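PDB 3ZZ1: beta-d-glucoside glucohydrolase, which probably hydrolyses terminal, non-reducing beta-D-glucosyl residues with release of beta-D-glucose, as a secreted family 3 glycoside hydrolase of cellulose degradation. Local coordinates for residues P55-Q60 with I106-G111; S173-D178 with K206-W211; N322-A327 with S507-N512; A464-V469 with E489-L494; L587-T592 with S708-A713. All blocks are in the same frame, centred on the assembly; numbering follows the deposited sequence.

Interaction 1 (P55-Q60 with I106-G111)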
# COMPACT_ATOMS: atom_id res chain seq x y z
N PRO A 55 0.91 29.54 6.57
CA PRO A 55 2.33 29.44 6.29
C PRO A 55 2.56 28.99 4.86
O PRO A 55 1.61 28.67 4.14
CB PRO A 55 2.79 28.34 7.26
CG PRO A 55 1.61 27.44 7.36
CD PRO A 55 0.40 28.35 7.29
N SER A 56 3.82 28.97 4.43
CA SER A 56 4.18 28.27 3.21
C SER A 56 3.93 26.80 3.51
O SER A 56 4.61 26.22 4.37
CB SER A 56 5.64 28.51 2.86
OG SER A 56 6.06 27.64 1.83
N LEU A 57 2.92 26.21 2.86
CA LEU A 57 2.57 24.81 3.10
C LEU A 57 3.74 23.92 2.72
O LEU A 57 4.31 24.07 1.64
CB LEU A 57 1.30 24.42 2.33
CG LEU A 57 0.60 23.13 2.77
CD1 LEU A 57 -0.20 23.35 4.06
CD2 LEU A 57 -0.30 22.61 1.67
N CYS A 58 4.11 23.01 3.62
CA CYS A 58 5.28 22.17 3.41
C CYS A 58 4.85 20.73 3.13
O CYS A 58 4.24 20.07 3.98
CB CYS A 58 6.22 22.24 4.62
SG CYS A 58 7.53 20.99 4.64
N LEU A 59 5.16 20.27 1.92
CA LEU A 59 4.77 18.94 1.47
C LEU A 59 6.01 18.06 1.33
O LEU A 59 6.99 18.47 0.72
CB LEU A 59 4.02 19.01 0.14
CG LEU A 59 2.73 19.83 0.12
CD1 LEU A 59 2.98 21.28 -0.31
CD2 LEU A 59 1.73 19.18 -0.82
N GLN A 60 5.94 16.85 1.89
CA GLN A 60 7.08 15.93 1.88
C GLN A 60 6.64 14.49 1.61
O GLN A 60 5.59 14.06 2.07
CB GLN A 60 7.82 15.99 3.22
CG GLN A 60 9.27 15.50 3.17
CD GLN A 60 10.27 16.60 2.81
OE1 GLN A 60 11.48 16.39 2.85
NE2 GLN A 60 9.76 17.77 2.47
N ILE A 106 6.50 19.34 8.92
CA ILE A 106 5.90 19.14 7.61
C ILE A 106 4.39 19.08 7.78
O ILE A 106 3.89 18.39 8.68
CB ILE A 106 6.40 17.83 6.97
CG1 ILE A 106 7.92 17.86 6.78
CG2 ILE A 106 5.68 17.56 5.65
CD1 ILE A 106 8.58 16.50 6.83
N HIS A 107 3.66 19.80 6.92
CA HIS A 107 2.20 19.82 6.98
C HIS A 107 1.55 18.66 6.22
O HIS A 107 0.52 18.13 6.66
CB HIS A 107 1.66 21.15 6.45
CG HIS A 107 2.27 22.36 7.09
ND1 HIS A 107 3.14 23.20 6.43
CD2 HIS A 107 2.15 22.86 8.34
CE1 HIS A 107 3.52 24.17 7.24
NE2 HIS A 107 2.93 23.98 8.41
N VAL A 108 2.13 18.29 5.09
CA VAL A 108 1.51 17.28 4.22
C VAL A 108 2.49 16.15 3.93
O VAL A 108 3.60 16.38 3.46
CB VAL A 108 1.01 17.89 2.87
CG1 VAL A 108 0.07 16.92 2.19
CG2 VAL A 108 0.30 19.22 3.08
N ILE A 109 2.06 14.92 4.23
CA ILE A 109 2.81 13.72 3.87
C ILE A 109 2.20 13.09 2.62
O ILE A 109 0.98 12.90 2.53
CB ILE A 109 2.92 12.71 5.05
CG1 ILE A 109 3.96 11.62 4.75
CG2 ILE A 109 1.56 12.09 5.39
CD1 ILE A 109 5.40 12.13 4.73
N LEU A 110 3.05 12.79 1.65
CA LEU A 110 2.60 12.35 0.33
C LEU A 110 2.39 10.84 0.28
O LEU A 110 3.20 10.08 -0.27
CB LEU A 110 3.57 12.84 -0.75
CG LEU A 110 3.76 14.36 -0.80
CD1 LEU A 110 4.79 14.75 -1.86
CD2 LEU A 110 2.44 15.11 -1.05
N GLY A 111 1.27 10.42 0.88
CA GLY A 111 0.89 9.01 1.02
C GLY A 111 -0.31 8.96 1.95
O GLY A 111 -0.67 9.98 2.54
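L59 and Q60 pair with V108 and I109 in parallel, joining strands 58-60 and 108-109 in the sheet of the family 3 N-terminal domain, a member of the TIM-barrel clan. The backbone ladder runs from V108 N to C58 O, from Q60 N to V108 O (2.9 Å) and from L110 N to Q60 O. Ahead of it a side chain takes over. The H107 CG is anti to the carbonyl carbon (chi1 -53°), which brings the ring beside C58, and ND1 accepts the C58 N-H at 3.0 Å with the donor in the ring plane. That bond helps set the rotation of the imidazole, whose ring also meets that of Y306, while P55 CG approaches CE1 of H107 obliquely and L57 CD1 rests on the H107 CB. L59 runs alongside V108, with L59 CG 3.8 Å from V108 CB; Y232 and M234 of strand 232-235 extend this apolar patch. On the other face Q60 lies across I106, its CB 3.6 Å from I106 CG2. The C58 SG, anti to the backbone N (chi1 168°) and disulfide-bonded to C42, lies 3.8 Å from I106 CG1.

Interaction 2 (S173-D178 with K206-W211)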
# COMPACT_ATOMS: atom_id res chain seq x y z
N SER A 173 -2.09 5.67 -21.81
CA SER A 173 -3.49 5.89 -21.45
C SER A 173 -4.10 4.59 -20.92
O SER A 173 -4.03 3.55 -21.58
CB SER A 173 -4.27 6.41 -22.66
OG SER A 173 -5.59 6.79 -22.30
N SER A 174 -4.67 4.67 -19.72
CA SER A 174 -5.40 3.56 -19.12
C SER A 174 -6.87 3.71 -19.45
O SER A 174 -7.50 4.69 -19.05
CB SER A 174 -5.21 3.57 -17.60
OG SER A 174 -3.85 3.34 -17.24
N ASN A 175 -7.42 2.75 -20.20
CA ASN A 175 -8.79 2.89 -20.71
C ASN A 175 -9.76 1.77 -20.28
O ASN A 175 -10.35 1.11 -21.14
CB ASN A 175 -8.80 2.99 -22.25
CG ASN A 175 -7.79 3.99 -22.79
OD1 ASN A 175 -7.50 5.01 -22.17
ND2 ASN A 175 -7.26 3.71 -23.98
N PRO A 176 -9.97 1.58 -18.97
CA PRO A 176 -10.94 0.55 -18.59
C PRO A 176 -12.38 1.02 -18.82
O PRO A 176 -12.62 2.22 -18.98
CB PRO A 176 -10.70 0.39 -17.08
CG PRO A 176 -10.24 1.72 -16.65
CD PRO A 176 -9.39 2.24 -17.78
N ASP A 177 -13.31 0.07 -18.83
CA ASP A 177 -14.74 0.39 -18.81
C ASP A 177 -15.11 1.10 -17.51
O ASP A 177 -14.34 1.07 -16.53
CB ASP A 177 -15.59 -0.88 -18.99
CG ASP A 177 -15.39 -1.88 -17.85
OD1 ASP A 177 -14.42 -2.66 -17.90
OD2 ASP A 177 -16.18 -1.88 -16.90
N ASP A 178 -16.28 1.72 -17.49
CA ASP A 178 -16.73 2.52 -16.35
C ASP A 178 -16.84 1.71 -15.05
O ASP A 178 -16.37 2.15 -14.00
CB ASP A 178 -18.06 3.21 -16.66
CG ASP A 178 -18.54 4.09 -15.53
OD1 ASP A 178 -17.98 5.19 -15.35
OD2 ASP A 178 -19.47 3.67 -14.81
N LYS A 206 -2.51 9.04 -18.64
CA LYS A 206 -3.79 9.42 -19.22
C LYS A 206 -4.86 8.42 -18.82
O LYS A 206 -4.56 7.25 -18.53
CB LYS A 206 -3.68 9.52 -20.75
CG LYS A 206 -2.82 10.66 -21.25
CD LYS A 206 -2.83 10.72 -22.77
CE LYS A 206 -2.27 12.03 -23.26
NZ LYS A 206 -1.88 11.97 -24.70
N VAL A 207 -6.10 8.89 -18.78
CA VAL A 207 -7.26 8.06 -18.50
C VAL A 207 -8.24 8.33 -19.64
O VAL A 207 -8.75 9.45 -19.77
CB VAL A 207 -7.90 8.43 -17.13
CG1 VAL A 207 -9.23 7.69 -16.92
CG2 VAL A 207 -6.94 8.14 -15.98
N ASN A 208 -8.48 7.32 -20.47
CA ASN A 208 -9.26 7.48 -21.70
C ASN A 208 -8.78 8.64 -22.58
O ASN A 208 -9.58 9.45 -23.04
CB ASN A 208 -10.76 7.63 -21.38
CG ASN A 208 -11.48 6.30 -21.36
OD1 ASN A 208 -10.99 5.31 -20.81
ND2 ASN A 208 -12.66 6.26 -21.97
N THR A 209 -7.46 8.69 -22.79
CA THR A 209 -6.76 9.70 -23.61
C THR A 209 -6.56 11.09 -22.96
O THR A 209 -5.90 11.94 -23.55
CB THR A 209 -7.38 9.89 -25.04
OG1 THR A 209 -8.59 10.65 -24.94
CG2 THR A 209 -7.64 8.55 -25.72
N THR A 210 -7.11 11.29 -21.77
CA THR A 210 -6.96 12.56 -21.05
C THR A 210 -6.05 12.40 -19.83
O THR A 210 -6.31 11.57 -18.98
CB THR A 210 -8.34 13.10 -20.58
OG1 THR A 210 -9.24 13.18 -21.69
CG2 THR A 210 -8.20 14.47 -19.94
N TRP A 211 -4.99 13.21 -19.75
CA TRP A 211 -4.09 13.17 -18.59
C TRP A 211 -4.87 13.33 -17.29
O TRP A 211 -5.77 14.17 -17.19
CB TRP A 211 -2.99 14.24 -18.70
CG TRP A 211 -1.75 13.76 -19.42
CD1 TRP A 211 -0.88 12.79 -19.01
CD2 TRP A 211 -1.23 14.25 -20.67
NE1 TRP A 211 0.13 12.63 -19.92
CE2 TRP A 211 -0.05 13.51 -20.95
CE3 TRP A 211 -1.65 15.24 -21.57
CZ2 TRP A 211 0.71 13.73 -22.10
CZ3 TRP A 211 -0.89 15.45 -22.72
CH2 TRP A 211 0.28 14.70 -22.98
O HOH W 1 -11.39 4.98 -18.05
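S173 reaches across to T209 with its hydroxyl: OG accepts the T209 N-H at 2.7 Å, with an angle of 154° at the hydrogen. The OG is anti to its own backbone N (chi1 -173°), and this torsion carries it toward the backbone amide of T209; the S173 CB meanwhile rests 3.7 Å from K206 CB. Two backbone bonds accompany it: S174 N donates to K206 O at 2.8 Å and N208 N to S174 O at 3.1 Å. Further along, the N208 OD1 comes within 3.3 Å of N175 CA, and a water donates both to that oxygen and to P176 O, closing the end of the contact through solvent. The T209 amide is presented by a type I' turn from V207 to T210, the tight end of a beta hairpin formed by strands 206-207 and 210-211. Strand 173-174 pairs in parallel with strand 206-207 of this hairpin, in a small mixed sheet in which strand 548-549, from the C-terminal domain, flanks strand 173-174, with backbone bonds of S173 to G547 and D549. Within the hairpin, the K206 CE sits over the centre of one face of the W211 ring, 3.3 Å above its plane, and W211 also stacks with H241. Beyond P176 the chain turns into helix 178-194, where D177 occupies the N-cap and its OD1 is hydrogen-bonded to T180 OG1.

Interaction 3 (N322-A327 with S507-N512)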
# COMPACT_ATOMS: atom_id res chain seq x y z
N ASN A 322 6.77 -0.40 16.02
CA ASN A 322 5.83 -0.62 14.93
C ASN A 322 6.51 -1.33 13.76
O ASN A 322 5.94 -2.27 13.20
CB ASN A 322 5.19 0.69 14.46
CG ASN A 322 4.24 0.48 13.28
OD1 ASN A 322 4.62 0.70 12.13
ND2 ASN A 322 3.01 0.05 13.57
N VAL A 323 7.71 -0.87 13.41
CA VAL A 323 8.46 -1.45 12.29
C VAL A 323 8.81 -2.91 12.61
O VAL A 323 8.58 -3.80 11.79
CB VAL A 323 9.74 -0.63 11.96
CG1 VAL A 323 10.43 -1.21 10.73
CG2 VAL A 323 9.38 0.82 11.72
N ARG A 324 9.32 -3.13 13.82
CA ARG A 324 9.59 -4.47 14.34
C ARG A 324 8.35 -5.35 14.25
O ARG A 324 8.41 -6.45 13.69
CB ARG A 324 10.08 -4.39 15.80
CG ARG A 324 10.30 -5.74 16.51
CD ARG A 324 11.55 -6.44 16.00
NE ARG A 324 11.88 -7.65 16.75
CZ ARG A 324 12.64 -7.68 17.84
NH1 ARG A 324 13.15 -6.57 18.35
NH2 ARG A 324 12.89 -8.84 18.44
N ALA A 325 7.23 -4.86 14.78
CA ALA A 325 5.98 -5.63 14.80
C ALA A 325 5.48 -5.99 13.40
O ALA A 325 5.11 -7.14 13.15
CB ALA A 325 4.89 -4.88 15.58
N ILE A 326 5.49 -5.02 12.49
CA ILE A 326 4.97 -5.26 11.14
C ILE A 326 5.93 -6.10 10.29
O ILE A 326 5.49 -7.01 9.59
CB ILE A 326 4.59 -3.94 10.43
CG1 ILE A 326 3.34 -3.33 11.08
CG2 ILE A 326 4.35 -4.19 8.95
CD1 ILE A 326 2.92 -2.00 10.51
N ALA A 327 7.22 -5.79 10.37
CA ALA A 327 8.26 -6.60 9.72
C ALA A 327 8.16 -8.05 10.17
O ALA A 327 8.38 -8.96 9.37
CB ALA A 327 9.63 -6.05 10.05
N SER A 507 12.09 -3.24 6.07
CA SER A 507 12.82 -2.02 6.41
C SER A 507 13.92 -2.29 7.46
O SER A 507 14.53 -3.37 7.46
CB SER A 507 11.86 -0.91 6.87
OG SER A 507 12.55 0.31 7.02
N GLN A 508 14.15 -1.32 8.35
CA GLN A 508 15.28 -1.32 9.29
C GLN A 508 15.33 -2.48 10.29
O GLN A 508 16.38 -2.77 10.86
CB GLN A 508 15.35 0.02 10.03
CG GLN A 508 14.16 0.28 10.95
CD GLN A 508 13.98 1.74 11.30
OE1 GLN A 508 14.07 2.62 10.44
NE2 GLN A 508 13.71 2.01 12.57
N GLU A 509 14.19 -3.13 10.52
CA GLU A 509 14.10 -4.20 11.52
C GLU A 509 14.19 -5.60 10.92
O GLU A 509 13.85 -6.59 11.58
CB GLU A 509 12.82 -4.05 12.36
CG GLU A 509 12.88 -2.95 13.41
CD GLU A 509 13.87 -3.23 14.54
OE1 GLU A 509 13.99 -4.39 14.98
OE2 GLU A 509 14.53 -2.28 15.00
N SER A 510 14.68 -5.68 9.68
CA SER A 510 14.80 -6.95 8.96
C SER A 510 15.22 -8.15 9.82
O SER A 510 14.47 -9.12 9.97
CB SER A 510 15.76 -6.80 7.78
OG SER A 510 15.90 -8.03 7.09
N GLY A 511 16.43 -8.07 10.38
CA GLY A 511 17.04 -9.20 11.10
C GLY A 511 16.31 -9.62 12.36
O GLY A 511 16.12 -10.81 12.60
N ASN A 512 15.91 -8.65 13.18
CA ASN A 512 15.19 -8.93 14.42
C ASN A 512 13.87 -9.62 14.15
O ASN A 512 13.55 -10.63 14.79
CB ASN A 512 14.96 -7.64 15.22
CG ASN A 512 16.23 -7.08 15.83
OD1 ASN A 512 17.18 -7.81 16.10
ND2 ASN A 512 16.25 -5.77 16.06
O HOH W 2 13.46 -3.77 17.67
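R324 passes across N512, and the guanidinium takes the N512 CB over one face, 3.4 Å above its plane and offset toward the rim. The arginine reaches there with CG anti to the backbone N and a bend at chi2 (73°). Against E509 it runs aslant, although the guanidinium and carboxylate planes lie only 9° apart. Their charges do not meet directly: NH1 of R324 stays 4.1 Å from OE1 of E509, and a water in the guanidinium plane spans the gap, accepting from NH1 at 2.9 Å and donating to OE1 at 2.8 Å. The same OE1 receives N512 ND2 at 2.9 Å on its syn side, which ties the amide to the carboxylate. Helix 320-329 here meets the start of helix 510-518, with E509 at the N-cap position, in a buried seam that links the C-terminal domain to helix 87-103, against which A325 and I326 pack. An alanine in place of R324 would probably leave D516 without its salt-bridge mate at NE, take one partner from the bridging water and open a gap beside N512 CB. Deeper in, V323 stands crosswise to both Q508 and E509, its CG1 4.0 Å from the CG of each. The E509 OE2 is held elsewhere, by the hydroxyl of Y391, and Q508 OE1 accepts the amide of A74.

Interaction 4 (A464-V469 with E489-L494)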
# COMPACT_ATOMS: atom_id res chain seq x y z
N ALA A 464 19.88 -20.28 -8.99
CA ALA A 464 21.09 -21.10 -9.06
C ALA A 464 21.82 -21.17 -7.72
O ALA A 464 22.48 -22.16 -7.41
CB ALA A 464 22.01 -20.59 -10.15
N LEU A 465 21.69 -20.10 -6.93
CA LEU A 465 22.27 -20.09 -5.59
C LEU A 465 21.59 -21.13 -4.70
O LEU A 465 22.26 -21.86 -3.99
CB LEU A 465 22.20 -18.69 -4.97
CG LEU A 465 22.87 -18.47 -3.60
CD1 LEU A 465 24.38 -18.75 -3.63
CD2 LEU A 465 22.60 -17.06 -3.12
N VAL A 466 20.26 -21.19 -4.77
CA VAL A 466 19.48 -22.15 -3.98
C VAL A 466 19.76 -23.59 -4.45
O VAL A 466 19.92 -24.49 -3.62
CB VAL A 466 17.96 -21.83 -4.00
CG1 VAL A 466 17.15 -22.91 -3.28
CG2 VAL A 466 17.69 -20.48 -3.36
N GLN A 467 19.85 -23.77 -5.76
CA GLN A 467 20.19 -25.07 -6.37
C GLN A 467 21.56 -25.60 -5.93
O GLN A 467 21.72 -26.80 -5.70
CB GLN A 467 20.14 -24.98 -7.89
CG GLN A 467 18.73 -24.86 -8.46
CD GLN A 467 18.71 -24.48 -9.93
OE1 GLN A 467 19.69 -23.97 -10.47
NE2 GLN A 467 17.58 -24.74 -10.59
N ALA A 468 22.55 -24.70 -5.82
CA ALA A 468 23.90 -25.08 -5.39
C ALA A 468 23.93 -25.49 -3.92
O ALA A 468 24.56 -26.49 -3.56
CB ALA A 468 24.87 -23.95 -5.64
N VAL A 469 23.23 -24.72 -3.08
CA VAL A 469 23.12 -25.02 -1.65
C VAL A 469 22.40 -26.36 -1.43
O VAL A 469 22.77 -27.13 -0.54
CB VAL A 469 22.45 -23.85 -0.87
CG1 VAL A 469 22.14 -24.24 0.58
CG2 VAL A 469 23.34 -22.62 -0.90
N GLU A 489 8.91 -22.08 -8.38
CA GLU A 489 8.82 -23.47 -8.85
C GLU A 489 10.16 -24.20 -8.99
O GLU A 489 10.23 -25.40 -8.75
CB GLU A 489 8.04 -23.55 -10.15
CG GLU A 489 6.61 -23.09 -10.01
CD GLU A 489 5.84 -23.87 -8.97
OE1 GLU A 489 5.79 -25.12 -9.08
OE2 GLU A 489 5.29 -23.24 -8.04
N GLN A 490 11.21 -23.47 -9.38
CA GLN A 490 12.56 -24.02 -9.44
C GLN A 490 13.09 -24.36 -8.05
O GLN A 490 13.74 -25.39 -7.85
CB GLN A 490 13.52 -23.03 -10.09
CG GLN A 490 13.60 -23.14 -11.59
CD GLN A 490 15.03 -23.17 -12.08
OE1 GLN A 490 15.96 -22.88 -11.33
NE2 GLN A 490 15.21 -23.54 -13.34
N ILE A 491 12.80 -23.48 -7.10
CA ILE A 491 13.23 -23.66 -5.72
C ILE A 491 12.43 -24.79 -5.06
O ILE A 491 12.99 -25.61 -4.32
CB ILE A 491 13.13 -22.33 -4.95
CG1 ILE A 491 14.26 -21.39 -5.39
CG2 ILE A 491 13.16 -22.54 -3.44
CD1 ILE A 491 14.05 -19.94 -5.03
N LEU A 492 11.13 -24.84 -5.35
CA LEU A 492 10.23 -25.82 -4.73
C LEU A 492 10.43 -27.24 -5.24
O LEU A 492 10.09 -28.21 -4.55
CB LEU A 492 8.77 -25.41 -4.89
CG LEU A 492 8.37 -24.16 -4.11
CD1 LEU A 492 7.06 -23.61 -4.64
CD2 LEU A 492 8.29 -24.44 -2.62
N ALA A 493 10.99 -27.37 -6.44
CA ALA A 493 11.26 -28.66 -7.06
C ALA A 493 12.45 -29.37 -6.41
O ALA A 493 12.64 -30.58 -6.60
CB ALA A 493 11.50 -28.49 -8.56
N LEU A 494 13.24 -28.62 -5.65
CA LEU A 494 14.38 -29.18 -4.92
C LEU A 494 13.91 -29.79 -3.60
O LEU A 494 13.45 -29.06 -2.72
CB LEU A 494 15.43 -28.10 -4.64
CG LEU A 494 16.07 -27.39 -5.84
CD1 LEU A 494 16.64 -26.05 -5.40
CD2 LEU A 494 17.15 -28.26 -6.47
O HOH W 3 15.86 -26.45 -9.30
O HOH W 4 18.41 -22.18 -12.10
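Two successive beta-alpha-beta crossovers of the C-terminal domain meet here, where V466 and Q467 of helix 462-472 face Q490, I491 and L494 around the short helix 489-492. These helices follow the parallel strands 430-437 and 476-482, and V466 and I491 both rest on V478 of the latter. Toward the sheet the contact is apolar. V466 lies across I491, with its CG1 3.9 Å from I491 CG1, while L494 CD1 wedges against V466 CG1 at 3.8 Å and touches the Q467 CA.

Toward solvent the contact turns polar. The Q467 side chain, extended beyond CG (chi2 168°), runs across L494 to bring its amide beside that of Q490, the two planes 34° apart. The Q467 NE2 lies 2.6 Å from Q490 OE1, but the angle is poor and the pair is not hydrogen-bonded. Two waters do the joining instead: one accepts from Q467 NE2 at 2.7 Å and donates to Q490 O at 2.8 Å, the other donates to Q467 OE1 and to Q490 OE1, 2.7 Å each. A leucine in place of Q467 would probably leave both waters short of a partner and the Q490 amide freer to turn. The chemistry thus grades from apolar contact over the sheet, where branches touch directly, to a link on the outer side in which the polar ends meet mainly through water.

Interaction 5 (L587-T592 with S708-A713)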
# COMPACT_ATOMS: atom_id res chain seq x y z
N LEU A 587 -20.65 -20.60 12.15
CA LEU A 587 -20.85 -19.48 11.24
C LEU A 587 -22.27 -18.94 11.36
O LEU A 587 -23.24 -19.68 11.16
CB LEU A 587 -20.54 -19.89 9.79
CG LEU A 587 -20.75 -18.89 8.64
CD1 LEU A 587 -20.06 -17.57 8.90
CD2 LEU A 587 -20.23 -19.49 7.35
N SER A 588 -22.39 -17.66 11.69
CA SER A 588 -23.68 -16.98 11.74
C SER A 588 -23.68 -15.72 10.88
O SER A 588 -22.66 -15.04 10.76
CB SER A 588 -24.05 -16.64 13.18
OG SER A 588 -23.37 -15.47 13.60
N VAL A 589 -24.84 -15.41 10.30
CA VAL A 589 -25.01 -14.25 9.43
C VAL A 589 -26.22 -13.47 9.91
O VAL A 589 -27.34 -13.99 9.91
CB VAL A 589 -25.20 -14.66 7.94
CG1 VAL A 589 -25.55 -13.45 7.06
CG2 VAL A 589 -23.97 -15.38 7.40
N LEU A 590 -26.00 -12.23 10.34
CA LEU A 590 -27.08 -11.33 10.76
C LEU A 590 -27.16 -10.21 9.73
O LEU A 590 -26.16 -9.55 9.45
CB LEU A 590 -26.79 -10.75 12.15
CG LEU A 590 -27.89 -9.97 12.89
CD1 LEU A 590 -27.68 -10.07 14.40
CD2 LEU A 590 -27.96 -8.50 12.46
N SER A 591 -28.35 -9.98 9.18
CA SER A 591 -28.50 -9.07 8.06
C SER A 591 -29.85 -8.37 8.01
O SER A 591 -30.90 -9.00 8.22
CB SER A 591 -28.26 -9.81 6.74
OG SER A 591 -28.33 -8.91 5.65
N THR A 592 -29.82 -7.07 7.73
CA THR A 592 -31.02 -6.28 7.47
C THR A 592 -30.91 -5.60 6.10
O THR A 592 -31.69 -4.72 5.76
CB THR A 592 -31.26 -5.22 8.56
OG1 THR A 592 -30.09 -4.40 8.70
CG2 THR A 592 -31.57 -5.89 9.91
N SER A 708 -21.98 -20.10 4.29
CA SER A 708 -23.37 -19.80 4.60
C SER A 708 -23.94 -18.96 3.46
O SER A 708 -23.37 -18.92 2.36
CB SER A 708 -23.46 -19.04 5.93
OG SER A 708 -24.79 -19.00 6.42
N THR A 709 -25.07 -18.30 3.71
CA THR A 709 -25.71 -17.44 2.73
C THR A 709 -26.21 -16.16 3.38
O THR A 709 -26.55 -16.13 4.57
CB THR A 709 -26.92 -18.15 2.05
OG1 THR A 709 -27.80 -18.65 3.06
CG2 THR A 709 -26.46 -19.29 1.15
N LEU A 710 -26.24 -15.09 2.59
CA LEU A 710 -26.86 -13.85 2.99
C LEU A 710 -27.95 -13.56 1.97
O LEU A 710 -27.69 -13.50 0.76
CB LEU A 710 -25.82 -12.72 3.06
CG LEU A 710 -26.23 -11.44 3.80
CD1 LEU A 710 -25.01 -10.79 4.45
CD2 LEU A 710 -26.95 -10.45 2.89
N SER A 711 -29.17 -13.39 2.45
CA SER A 711 -30.33 -13.27 1.60
C SER A 711 -30.85 -11.83 1.54
O SER A 711 -31.18 -11.24 2.57
CB SER A 711 -31.43 -14.21 2.10
OG SER A 711 -32.62 -14.06 1.35
N VAL A 712 -30.90 -11.27 0.33
CA VAL A 712 -31.45 -9.93 0.10
C VAL A 712 -32.73 -10.05 -0.74
O VAL A 712 -32.69 -10.55 -1.87
CB VAL A 712 -30.41 -9.02 -0.61
CG1 VAL A 712 -30.98 -7.63 -0.85
CG2 VAL A 712 -29.13 -8.93 0.22
N ALA A 713 -33.85 -9.59 -0.19
CA ALA A 713 -35.16 -9.72 -0.85
C ALA A 713 -35.26 -8.90 -2.14
O ALA A 713 -34.66 -7.83 -2.26
CB ALA A 713 -36.29 -9.34 0.11
O HOH W 5 -24.67 -20.08 8.77
O HOH W 6 -30.56 -9.11 4.07
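This is a surface contact between facing sheets of a beta sandwich, in the part of the chain that carries the fibronectin type III-like domain, with V589 set crosswise to L710. Strands 587-591 and 708-712 run parallel, 6° apart, yet 7.5 Å separates their axes and no hydrogen bond joins them directly. The contact is therefore made mainly by side chains. The V589 CG1, anti to its backbone N (chi1 173°), is 3.8 Å from L710 CD1, and the other branch, CG2, stands 3.8 Å from S708 OG. At one end the L587 CD2 lies against the S708 CB at 3.6 Å; at the other, S591 OG comes within 3.4 Å of L710 CD2, so that a hydroxyl rests on a methyl group rather than on a polar mate from the opposite strand.

Two waters link polar atoms of the two strands instead. One donates to L587 O and lies 2.6 Å from S708 OG, and a second accepts from S591 OG at 2.7 Å and donates to S711 O. S591 OG has a further partner in the backbone N of A593. These waters bracket the apolar middle, one toward each end of the pair. Each strand is an outermost member of its own sheet: S588 and L590 bond through the backbone to T618 and T616 of strand 613-623, S708 and L710 to I695 and F693 of strand 691-698, and the L710 side chain reaches A615 in the opposing sheet.

How the interactions relate
Interactions 1 and 3 are buried, interactions 2 and 4 partly so, and interaction 5 lies at the surface. Both segments of interactions 1 and 2 belong to the N-terminal domain and both contacts pair parallel strands, but the first adds an in-plane imidazole acceptor and apolar cover to its ladder, whereas the second ends at a hairpin turn and a water. Interactions 3 and 4 pack helices, the latter nested in the chain between the segments of the former, with centres about 27 Å apart. Water bridges polar groups in interactions 2 to 5, even in the buried third. Interaction 5 alone faces strands of different sheets; like interactions 3 and 4, it has no direct hydrogen bond across its segments.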